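Flavin adenine dinucleotide synthase (Saccharomyces cerevisiae, PDB 2WSI) catalyses the transfer of an adenylyl group from ATP to FMN, yielding FAD and diphosphate in the last step of FAD biosynthesis. Local coordinates at residues 44-48 with 49-53; 35-38 with 39-43; 7-10 with 11-15; 75-78 with 79-82. One frame throughout, in Å; residues are numbered along the deposited sequence.

Contact 1: residues 44-48 with 49-53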
loop_
_atom_site.group_PDB
_atom_site.type_symbol
_atom_site.label_atom_id
_atom_site.label_comp_id
_atom_site.label_asym_id
_atom_site.label_seq_id
_atom_site.Cartn_x
_atom_site.Cartn_y
_atom_site.Cartn_z
ATOM N N GLU A 44 -6.495 -18.117 5.149
ATOM C CA GLU A 44 -7.426 -17.680 6.198
ATOM C C GLU A 44 -8.492 -16.710 5.729
ATOM O O GLU A 44 -9.551 -16.629 6.328
ATOM C CB GLU A 44 -6.674 -17.040 7.361
ATOM C CG GLU A 44 -5.932 -18.033 8.232
ATOM C CD GLU A 44 -5.099 -17.324 9.293
ATOM O OE1 GLU A 44 -5.690 -16.567 10.089
ATOM O OE2 GLU A 44 -3.863 -17.517 9.318
ATOM N N ILE A 45 -8.223 -15.962 4.669
ATOM C CA ILE A 45 -9.167 -14.931 4.273
ATOM C C ILE A 45 -10.033 -15.314 3.077
ATOM O O ILE A 45 -11.266 -15.257 3.150
ATOM C CB ILE A 45 -8.399 -13.619 4.034
ATOM C CG1 ILE A 45 -7.800 -13.185 5.392
ATOM C CG2 ILE A 45 -9.313 -12.567 3.495
ATOM C CD1 ILE A 45 -6.814 -12.023 5.295
ATOM N N PHE A 46 -9.399 -15.664 1.968
ATOM C CA PHE A 46 -10.152 -15.978 0.765
ATOM C C PHE A 46 -10.928 -17.276 0.928
ATOM O O PHE A 46 -11.842 -17.558 0.154
ATOM C CB PHE A 46 -9.248 -16.076 -0.463
ATOM C CG PHE A 46 -8.585 -14.754 -0.865
ATOM C CD1 PHE A 46 -8.979 -13.555 -0.312
ATOM C CD2 PHE A 46 -7.603 -14.744 -1.842
ATOM C CE1 PHE A 46 -8.363 -12.355 -0.681
ATOM C CE2 PHE A 46 -7.008 -13.558 -2.235
ATOM C CZ PHE A 46 -7.382 -12.363 -1.648
ATOM N N VAL A 47 -10.575 -18.068 1.925
ATOM C CA VAL A 47 -11.309 -19.316 2.145
ATOM C C VAL A 47 -12.678 -18.984 2.754
ATOM O O VAL A 47 -13.677 -19.706 2.583
ATOM C CB VAL A 47 -10.470 -20.231 3.053
ATOM C CG1 VAL A 47 -11.333 -21.254 3.767
ATOM C CG2 VAL A 47 -9.343 -20.885 2.211
ATOM N N ARG A 48 -12.737 -17.848 3.438
ATOM C CA ARG A 48 -13.939 -17.491 4.177
ATOM C C ARG A 48 -14.799 -16.421 3.507
ATOM O O ARG A 48 -16.025 -16.435 3.627
ATOM C CB ARG A 48 -13.514 -17.046 5.569
ATOM C CG ARG A 48 -14.625 -16.644 6.469
ATOM C CD ARG A 48 -14.060 -16.479 7.856
ATOM N NE ARG A 48 -15.064 -16.070 8.823
ATOM C CZ ARG A 48 -14.778 -15.776 10.084
ATOM N NH1 ARG A 48 -13.509 -15.829 10.510
ATOM N NH2 ARG A 48 -15.742 -15.398 10.899
ATOM N N TRP A 49 -14.167 -15.505 2.784
ATOM C CA TRP A 49 -14.895 -14.445 2.073
ATOM C C TRP A 49 -14.404 -14.365 0.620
ATOM O O TRP A 49 -13.237 -14.635 0.342
ATOM C CB TRP A 49 -14.628 -13.091 2.726
ATOM C CG TRP A 49 -15.068 -12.995 4.147
ATOM C CD1 TRP A 49 -16.346 -12.796 4.599
ATOM C CD2 TRP A 49 -14.228 -13.043 5.314
ATOM N NE1 TRP A 49 -16.353 -12.733 5.995
ATOM C CE2 TRP A 49 -15.068 -12.879 6.448
ATOM C CE3 TRP A 49 -12.856 -13.219 5.513
ATOM C CZ2 TRP A 49 -14.579 -12.894 7.750
ATOM C CZ3 TRP A 49 -12.373 -13.247 6.825
ATOM C CH2 TRP A 49 -13.234 -13.091 7.919
ATOM N N SER A 50 -15.278 -13.989 -0.300
ATOM C CA SER A 50 -14.856 -13.795 -1.696
ATOM C C SER A 50 -14.156 -12.467 -1.896
ATOM O O SER A 50 -14.662 -11.421 -1.483
ATOM C CB SER A 50 -16.055 -13.839 -2.626
ATOM O OG SER A 50 -15.689 -13.324 -3.895
ATOM N N PRO A 51 -12.997 -12.475 -2.565
ATOM C CA PRO A 51 -12.335 -11.191 -2.851
ATOM C C PRO A 51 -12.877 -10.495 -4.117
ATOM O O PRO A 51 -12.413 -9.424 -4.471
ATOM C CB PRO A 51 -10.883 -11.593 -3.074
ATOM C CG PRO A 51 -10.965 -13.012 -3.603
ATOM C CD PRO A 51 -12.197 -13.633 -2.991
ATOM N N LEU A 52 -13.850 -11.100 -4.782
ATOM C CA LEU A 52 -14.340 -10.536 -6.039
ATOM C C LEU A 52 -15.750 -9.956 -5.951
ATOM O O LEU A 52 -16.030 -8.911 -6.539
ATOM C CB LEU A 52 -14.290 -11.580 -7.139
ATOM C CG LEU A 52 -12.900 -12.081 -7.543
ATOM C CD1 LEU A 52 -13.008 -13.340 -8.391
ATOM C CD2 LEU A 52 -12.124 -11.020 -8.267
ATOM N N ASN A 53 -16.624 -10.586 -5.189
ATOM C CA ASN A 53 -18.059 -10.326 -5.382
ATOM C C ASN A 53 -18.607 -9.180 -4.541
ATOM O O ASN A 53 -19.800 -8.834 -4.637
ATOM C CB ASN A 53 -18.864 -11.618 -5.181
ATOM C CG ASN A 53 -18.812 -12.125 -3.741
ATOM O OD1 ASN A 53 -18.268 -11.470 -2.859
ATOM N ND2 ASN A 53 -19.351 -13.311 -3.512
#

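Contact 2: residues 35-38 with 39-43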
loop_
_atom_site.group_PDB
_atom_site.type_symbol
_atom_site.label_atom_id
_atom_site.label_comp_id
_atom_site.label_asym_id
_atom_site.label_seq_id
_atom_site.Cartn_x
_atom_site.Cartn_y
_atom_site.Cartn_z
ATOM N N ARG A 35 5.675 -14.177 2.340
ATOM C CA ARG A 35 5.073 -15.497 2.535
ATOM C C ARG A 35 4.003 -15.526 3.594
ATOM O O ARG A 35 2.974 -16.181 3.428
ATOM C CB ARG A 35 6.142 -16.535 2.837
ATOM C CG ARG A 35 6.798 -17.005 1.552
ATOM C CD ARG A 35 7.697 -18.191 1.816
ATOM N NE ARG A 35 8.986 -17.695 2.253
ATOM C CZ ARG A 35 10.024 -17.573 1.441
ATOM N NH1 ARG A 35 9.918 -17.965 0.181
ATOM N NH2 ARG A 35 11.171 -17.100 1.898
ATOM N N LEU A 36 4.212 -14.801 4.682
ATOM C CA LEU A 36 3.200 -14.768 5.723
ATOM C C LEU A 36 1.931 -14.018 5.278
ATOM O O LEU A 36 0.825 -14.467 5.523
ATOM C CB LEU A 36 3.758 -14.087 6.955
ATOM C CG LEU A 36 2.778 -13.985 8.114
ATOM C CD1 LEU A 36 2.274 -15.376 8.565
ATOM C CD2 LEU A 36 3.500 -13.254 9.241
ATOM N N THR A 37 2.097 -12.835 4.702
ATOM C CA THR A 37 0.940 -12.095 4.183
ATOM C C THR A 37 0.132 -12.955 3.196
ATOM O O THR A 37 -1.107 -13.009 3.261
ATOM C CB THR A 37 1.385 -10.792 3.516
ATOM O OG1 THR A 37 1.959 -9.918 4.500
ATOM C CG2 THR A 37 0.203 -10.088 2.859
ATOM N N ARG A 38 0.822 -13.623 2.284
ATOM C CA ARG A 38 0.133 -14.475 1.306
ATOM C C ARG A 38 -0.572 -15.649 2.006
ATOM O O ARG A 38 -1.693 -16.019 1.637
ATOM C CB ARG A 38 1.078 -14.938 0.185
ATOM C CG ARG A 38 1.621 -13.728 -0.645
ATOM C CD ARG A 38 1.991 -14.012 -2.116
ATOM N NE ARG A 38 0.946 -14.731 -2.841
ATOM C CZ ARG A 38 1.007 -15.058 -4.119
ATOM N NH1 ARG A 38 2.065 -14.714 -4.838
ATOM N NH2 ARG A 38 0.030 -15.752 -4.683
ATOM N N LYS A 39 0.041 -16.200 3.043
ATOM C CA LYS A 39 -0.611 -17.276 3.789
ATOM C C LYS A 39 -1.901 -16.787 4.456
ATOM O O LYS A 39 -2.906 -17.466 4.392
ATOM C CB LYS A 39 0.330 -17.896 4.834
ATOM C CG LYS A 39 1.399 -18.846 4.259
ATOM C CD LYS A 39 0.830 -20.046 3.446
ATOM C CE LYS A 39 0.262 -21.155 4.335
ATOM N NZ LYS A 39 -0.241 -22.352 3.562
ATOM N N TYR A 40 -1.876 -15.620 5.100
ATOM C CA TYR A 40 -3.111 -15.061 5.654
ATOM C C TYR A 40 -4.223 -14.973 4.590
ATOM O O TYR A 40 -5.352 -15.366 4.821
ATOM C CB TYR A 40 -2.895 -13.653 6.179
ATOM C CG TYR A 40 -2.006 -13.503 7.406
ATOM C CD1 TYR A 40 -2.079 -14.404 8.465
ATOM C CD2 TYR A 40 -1.142 -12.409 7.527
ATOM C CE1 TYR A 40 -1.288 -14.263 9.600
ATOM C CE2 TYR A 40 -0.350 -12.234 8.689
ATOM C CZ TYR A 40 -0.440 -13.175 9.709
ATOM O OH TYR A 40 0.323 -13.039 10.840
ATOM N N LEU A 41 -3.886 -14.414 3.434
ATOM C CA LEU A 41 -4.876 -14.188 2.385
ATOM C C LEU A 41 -5.423 -15.487 1.815
ATOM O O LEU A 41 -6.640 -15.666 1.749
ATOM C CB LEU A 41 -4.259 -13.341 1.263
ATOM C CG LEU A 41 -4.024 -11.891 1.724
ATOM C CD1 LEU A 41 -3.140 -11.103 0.722
ATOM C CD2 LEU A 41 -5.393 -11.187 1.911
ATOM N N LEU A 42 -4.529 -16.383 1.394
ATOM C CA LEU A 42 -4.936 -17.613 0.711
ATOM C C LEU A 42 -5.531 -18.655 1.663
ATOM O O LEU A 42 -6.512 -19.326 1.312
ATOM C CB LEU A 42 -3.747 -18.210 -0.040
ATOM C CG LEU A 42 -3.216 -17.349 -1.196
ATOM C CD1 LEU A 42 -1.905 -17.916 -1.715
ATOM C CD2 LEU A 42 -4.248 -17.231 -2.334
ATOM N N SER A 43 -4.956 -18.771 2.866
ATOM C CA SER A 43 -5.334 -19.809 3.819
ATOM C C SER A 43 -6.389 -19.405 4.820
ATOM O O SER A 43 -7.047 -20.280 5.355
ATOM C CB SER A 43 -4.121 -20.238 4.677
ATOM O OG SER A 43 -3.242 -21.066 3.944
#

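Contact 3: residues 7-10 with 11-15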
loop_
_atom_site.group_PDB
_atom_site.type_symbol
_atom_site.label_atom_id
_atom_site.label_comp_id
_atom_site.label_asym_id
_atom_site.label_seq_id
_atom_site.Cartn_x
_atom_site.Cartn_y
_atom_site.Cartn_z
ATOM N N ALA A 7 -3.623 -8.816 -11.971
ATOM C CA ALA A 7 -3.389 -9.892 -11.000
ATOM C C ALA A 7 -2.192 -10.742 -11.431
ATOM O O ALA A 7 -1.275 -11.016 -10.631
ATOM C CB ALA A 7 -4.645 -10.744 -10.798
ATOM N N GLU A 8 -2.174 -11.141 -12.700
ATOM C CA GLU A 8 -1.057 -11.952 -13.213
ATOM C C GLU A 8 0.275 -11.184 -13.143
ATOM O O GLU A 8 1.301 -11.736 -12.769
ATOM C CB GLU A 8 -1.327 -12.414 -14.669
ATOM C CG GLU A 8 -0.440 -13.567 -15.077
ATOM C CD GLU A 8 0.899 -13.124 -15.644
ATOM O OE1 GLU A 8 1.007 -11.969 -16.132
ATOM O OE2 GLU A 8 1.842 -13.952 -15.631
ATOM N N MET A 9 0.247 -9.896 -13.482
ATOM C CA MET A 9 1.437 -9.056 -13.367
ATOM C C MET A 9 1.955 -9.034 -11.914
ATOM O O MET A 9 3.139 -9.265 -11.660
ATOM C CB MET A 9 1.156 -7.619 -13.858
ATOM C CG MET A 9 2.414 -6.666 -13.734
ATOM S SD MET A 9 2.089 -4.919 -14.176
ATOM C CE MET A 9 1.097 -4.425 -12.743
ATOM N N CYS A 10 1.072 -8.770 -10.958
ATOM C CA CYS A 10 1.493 -8.681 -9.553
ATOM C C CYS A 10 2.005 -10.050 -9.066
ATOM O O CYS A 10 2.955 -10.164 -8.288
ATOM C CB CYS A 10 0.310 -8.197 -8.715
ATOM S SG CYS A 10 -0.031 -6.418 -9.010
ATOM N N TYR A 11 1.381 -11.101 -9.568
ATOM C CA TYR A 11 1.836 -12.449 -9.284
ATOM C C TYR A 11 3.272 -12.644 -9.756
ATOM O O TYR A 11 4.085 -13.226 -9.029
ATOM C CB TYR A 11 0.916 -13.501 -9.925
ATOM C CG TYR A 11 1.467 -14.893 -9.749
ATOM C CD1 TYR A 11 1.263 -15.598 -8.552
ATOM C CD2 TYR A 11 2.208 -15.498 -10.751
ATOM C CE1 TYR A 11 1.807 -16.883 -8.359
ATOM C CE2 TYR A 11 2.747 -16.793 -10.572
ATOM C CZ TYR A 11 2.533 -17.470 -9.383
ATOM O OH TYR A 11 3.041 -18.741 -9.214
ATOM N N GLU A 12 3.588 -12.165 -10.964
ATOM C CA GLU A 12 4.949 -12.321 -11.498
ATOM C C GLU A 12 5.926 -11.517 -10.656
ATOM O O GLU A 12 7.050 -11.960 -10.392
ATOM C CB GLU A 12 5.038 -11.856 -12.969
ATOM C CG GLU A 12 4.208 -12.697 -13.942
ATOM C CD GLU A 12 4.363 -12.251 -15.400
ATOM O OE1 GLU A 12 4.963 -11.184 -15.668
ATOM O OE2 GLU A 12 3.884 -12.976 -16.297
ATOM N N ILE A 13 5.499 -10.336 -10.230
ATOM C CA ILE A 13 6.375 -9.453 -9.453
ATOM C C ILE A 13 6.722 -10.104 -8.138
ATOM O O ILE A 13 7.867 -10.109 -7.711
ATOM C CB ILE A 13 5.721 -8.065 -9.240
ATOM C CG1 ILE A 13 5.761 -7.277 -10.559
ATOM C CG2 ILE A 13 6.449 -7.257 -8.154
ATOM C CD1 ILE A 13 4.951 -5.949 -10.544
ATOM N N THR A 14 5.715 -10.641 -7.483
ATOM C CA THR A 14 5.891 -11.193 -6.166
ATOM C C THR A 14 6.717 -12.474 -6.280
ATOM O O THR A 14 7.657 -12.689 -5.530
ATOM C CB THR A 14 4.512 -11.437 -5.528
ATOM O OG1 THR A 14 3.810 -10.174 -5.484
ATOM C CG2 THR A 14 4.665 -11.978 -4.111
ATOM N N ASN A 15 6.378 -13.297 -7.261
ATOM C CA ASN A 15 7.135 -14.522 -7.541
ATOM C C ASN A 15 8.612 -14.210 -7.823
ATOM O O ASN A 15 9.517 -14.851 -7.306
ATOM C CB ASN A 15 6.519 -15.243 -8.745
ATOM C CG ASN A 15 6.945 -16.720 -8.828
ATOM O OD1 ASN A 15 7.055 -17.407 -7.819
ATOM N ND2 ASN A 15 7.153 -17.200 -10.039
#

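Contact 4: residues 75-78 with 79-82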
loop_
_atom_site.group_PDB
_atom_site.type_symbol
_atom_site.label_atom_id
_atom_site.label_comp_id
_atom_site.label_asym_id
_atom_site.label_seq_id
_atom_site.Cartn_x
_atom_site.Cartn_y
_atom_site.Cartn_z
ATOM N N SER A 75 -1.625 -10.370 -6.403
ATOM C CA SER A 75 -0.885 -11.610 -6.585
ATOM C C SER A 75 -1.652 -12.820 -6.047
ATOM O O SER A 75 -1.749 -13.865 -6.715
ATOM C CB SER A 75 0.481 -11.511 -5.908
ATOM O OG SER A 75 1.170 -12.734 -6.055
ATOM N N CYS A 76 -2.210 -12.687 -4.853
ATOM C CA CYS A 76 -3.014 -13.772 -4.265
ATOM C C CYS A 76 -4.330 -13.990 -4.995
ATOM O O CYS A 76 -4.874 -15.115 -5.032
ATOM C CB CYS A 76 -3.287 -13.482 -2.795
ATOM S SG CYS A 76 -1.775 -13.605 -1.810
ATOM N N LEU A 77 -4.858 -12.924 -5.584
ATOM C CA LEU A 77 -6.104 -13.063 -6.358
ATOM C C LEU A 77 -5.855 -13.968 -7.585
ATOM O O LEU A 77 -6.686 -14.825 -7.959
ATOM C CB LEU A 77 -6.606 -11.668 -6.771
ATOM C CG LEU A 77 -7.916 -11.661 -7.539
ATOM C CD1 LEU A 77 -8.986 -12.301 -6.691
ATOM C CD2 LEU A 77 -8.320 -10.222 -7.959
ATOM N N TRP A 78 -4.705 -13.782 -8.215
ATOM C CA TRP A 78 -4.326 -14.620 -9.354
ATOM C C TRP A 78 -4.293 -16.093 -8.898
ATOM O O TRP A 78 -4.943 -16.974 -9.488
ATOM C CB TRP A 78 -2.958 -14.207 -9.859
ATOM C CG TRP A 78 -2.498 -14.952 -11.085
ATOM C CD1 TRP A 78 -1.398 -15.787 -11.192
ATOM C CD2 TRP A 78 -3.084 -14.895 -12.393
ATOM N NE1 TRP A 78 -1.284 -16.257 -12.490
ATOM C CE2 TRP A 78 -2.305 -15.723 -13.244
ATOM C CE3 TRP A 78 -4.212 -14.249 -12.925
ATOM C CZ2 TRP A 78 -2.623 -15.917 -14.596
ATOM C CZ3 TRP A 78 -4.522 -14.440 -14.265
ATOM C CH2 TRP A 78 -3.732 -15.267 -15.087
ATOM N N GLU A 79 -3.542 -16.354 -7.838
ATOM C CA GLU A 79 -3.445 -17.731 -7.313
ATOM C C GLU A 79 -4.815 -18.304 -6.895
ATOM O O GLU A 79 -5.114 -19.472 -7.117
ATOM C CB GLU A 79 -2.434 -17.774 -6.144
ATOM C CG GLU A 79 -2.186 -19.179 -5.595
ATOM C CD GLU A 79 -0.919 -19.273 -4.750
ATOM O OE1 GLU A 79 0.028 -18.496 -4.993
ATOM O OE2 GLU A 79 -0.886 -20.125 -3.840
ATOM N N TYR A 80 -5.666 -17.464 -6.321
ATOM C CA TYR A 80 -6.989 -17.864 -5.831
ATOM C C TYR A 80 -7.846 -18.428 -6.959
ATOM O O TYR A 80 -8.591 -19.400 -6.806
ATOM C CB TYR A 80 -7.687 -16.636 -5.224
ATOM C CG TYR A 80 -9.184 -16.758 -5.001
ATOM C CD1 TYR A 80 -9.688 -17.398 -3.871
ATOM C CD2 TYR A 80 -10.089 -16.191 -5.895
ATOM C CE1 TYR A 80 -11.061 -17.501 -3.645
ATOM C CE2 TYR A 80 -11.478 -16.269 -5.676
ATOM C CZ TYR A 80 -11.949 -16.931 -4.550
ATOM O OH TYR A 80 -13.299 -17.020 -4.310
ATOM N N PHE A 81 -7.729 -17.808 -8.108
ATOM C CA PHE A 81 -8.508 -18.245 -9.241
ATOM C C PHE A 81 -8.167 -19.700 -9.590
ATOM O O PHE A 81 -9.047 -20.500 -9.887
ATOM C CB PHE A 81 -8.237 -17.333 -10.409
ATOM C CG PHE A 81 -8.837 -17.805 -11.688
ATOM C CD1 PHE A 81 -10.210 -17.684 -11.920
ATOM C CD2 PHE A 81 -8.036 -18.366 -12.664
ATOM C CE1 PHE A 81 -10.768 -18.117 -13.121
ATOM C CE2 PHE A 81 -8.585 -18.795 -13.869
ATOM C CZ PHE A 81 -9.960 -18.672 -14.087
ATOM N N PHE A 82 -6.890 -20.044 -9.550
ATOM C CA PHE A 82 -6.484 -21.396 -9.926
ATOM C C PHE A 82 -6.809 -22.428 -8.834
ATOM O O PHE A 82 -7.251 -23.540 -9.134
ATOM C CB PHE A 82 -5.005 -21.395 -10.339
ATOM C CG PHE A 82 -4.757 -20.585 -11.582
ATOM C CD1 PHE A 82 -5.008 -21.127 -12.834
ATOM C CD2 PHE A 82 -4.327 -19.264 -11.500
ATOM C CE1 PHE A 82 -4.816 -20.388 -13.989
ATOM C CE2 PHE A 82 -4.139 -18.501 -12.653
ATOM C CZ PHE A 82 -4.387 -19.073 -13.905
#

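Contact 1: residues 44-48 with 49-53
Arg-48 lies flat along the indole of Trp-49, the two side chains running the same way. With CG anti to the backbone N (chi1 -180°) and the chain extended as far as NE, the aliphatic part of the arginine is laid over one face of the ring system: CD stands 3.6 Å from the centroid of the Trp-49 six-membered ring, a CH-pi contact. The guanidinium continues the overlap, its plane only 13° from that of the indole and NE of Arg-48 3.4 Å from CZ2 of Trp-49. A second CH-pi contact joins Pro-51 to Phe-46: CG of the proline sits almost centrally over the phenyl ring, 3.8 Å from its centroid, while CB of the proline approaches the ring atom CE1. Apolar contact is completed by CG2 of Ile-45, 4.1 Å from CE3 of Trp-49.

These residues lead out of helix 25-45 into the connection to strand 56-59, in chain order the first strand of the mixed sheet of this PAPS reductase family member. Trp-49 and Ile-45 also touch Leu-191 and Ile-178 of the sheet, whereas Phe-46 and Pro-51 both rest on Tyr-73 and Tyr-80 of helix 64-87.

Among the polar contacts, the carbonyl oxygen of Ile-45 receives two backbone donors, N of Arg-48 at 3.0 Å and N of Trp-49 at 2.9 Å. Farther on, OG of Ser-50 accepts from N of Leu-52 and N of Asn-53, an ST turn and ST motif; N of Ser-50 in turn donates to OE1 of Glu-55.

Contact 2: residues 35-38 with 39-43
Leu-36 and Tyr-40, one helical turn apart, slant across one another, the isobutyl group set against the outer part of the phenol. Having CG of Leu-36 anti to the backbone N (chi1 180°) directs its branch over the ring: CG is 3.6 Å from CE2 of Tyr-40, and CD1 makes a CH-pi contact 4.0 Å from the ring centroid, 26° off the normal. CD2 instead lies beside the hydroxyl, 3.6 Å from OH of Tyr-40. The carbonyl oxygen of Leu-36 lies over a face of the ring, toward its rim, and accepts the N-H of Tyr-40 at 3.0 Å.

Two further pairs run side by side. CG2 of Thr-37 meets CD1 of Leu-41 at 4.1 Å. Arg-38, bent at chi3 (49°), brings NH2 to 4.2 Å from CD1 of Leu-42, while the same nitrogen forms a salt bridge with Glu-79. OG1 of Thr-37 hydrogen-bonds with O of Ala-33, O of Pro-193 and NE1 of Trp-197.

On helix 25-45, Thr-37, Arg-38, Leu-41 and Leu-42 pack on helix 64-87, Arg-38 also touches Tyr-11 and Thr-14 of helix 3-18, and Tyr-40 leans on the loop residues Pro-177 and Pro-193, before strand 178-180 and after strand 189-191.

Contact 3: residues 7-10 with 11-15
Thr-14 doubles its hold on the turn before it: both its backbone N and its OG1 donate to the carbonyl oxygen of Cys-10, each at 2.9 Å, from opposite faces of the carbonyl plane. The hydroxyl can reach back because OG1 is anti to the carbonyl carbon of its own residue (chi1 -58°), which leaves its polar atom satisfied within a buried part of the helix. Cys-10 and Thr-14 form the close-packed side, the former against Leu-71 and Leu-74 of helix 64-87, the latter against Ser-75 of that helix and Ile-34 and Arg-38 of helix 25-45.

Met-9 and Ile-13 touch each other more lightly, side by side with CG of Met-9 4.1 Å from CD1 of Ile-13, although Ile-13 is buried against Ser-209 of helix 199-209 and Phe-255. On the partly exposed side stand Glu-8 and Glu-12; the relative placement of their acid groups, modelled implausibly close, is doubtful.

Bonds from N of Tyr-11 to O of Ala-7, 2.9 Å, and from N of Ile-13 to O of Met-9, 3.0 Å, belong to the regular i to i+4 pattern of an amphipathic alpha-helix, here the N-terminal helix 3-18 laid against helices 25-45 and 64-87.

Contact 4: residues 75-78 with 79-82
Phe-82 turns the edge of its ring toward the face of the Trp-78 indole in a T-shaped pair, the planes at 72° and the ring centroids, Trp-78 six-membered ring to Phe-82, 5.0 Å apart. CE2 of Phe-82 stands over the indole by the bond its two rings share, 3.4 Å from CE2 of Trp-78. Different rotamers allow this: CG of Trp-78 lies anti to its backbone N (chi1 -177°), CG of Phe-82 anti to its carbonyl carbon (chi1 -65°). At the same phenyl edge, CD2 of Phe-82 lies 3.1 Å from O of Trp-78. Trp-78 also meets the Tyr-11 ring of helix 3-18.

Leu-77 and Tyr-80 pack more lightly, CD1 of the leucine 4.1 Å from CD2 of the tyrosine.

The backbone bonds of helix 64-87, here within the PAPS reductase family region, are uneven. N of Tyr-80 donates to O of Cys-76 at 2.8 Å, whereas N of Glu-79 reaches O of Ser-75 at 3.3 Å; N of Phe-81 is shared between O of Leu-77 and, weakly, O of Trp-78.

Cohesion between side chains is therefore aromatic and dispersive, while the carboxylate of Glu-79 is directed to helix 25-45, where its salt bridge with Arg-38 would be expected to stabilise the charged form.

From the N terminus the order is contact 3 on helix 3-18, contact 2 on helix 25-45, contact 1 at the end of that helix and contact 4 on helix 64-87. Each spans one continuous run of chain, so they follow in series; none nests in or crosses another, and each closes just a local turn. Contacts 2 and 1 join directly, N of Phe-46 lying 2.8 Å from O of Leu-41. Contact 4 meets all the others: Trp-78 packs on Glu-8 and Tyr-11, Cys-76 on Arg-38, and Leu-77 and Tyr-80 on Pro-51. Together they tie three helices to the approach to strand 56-59.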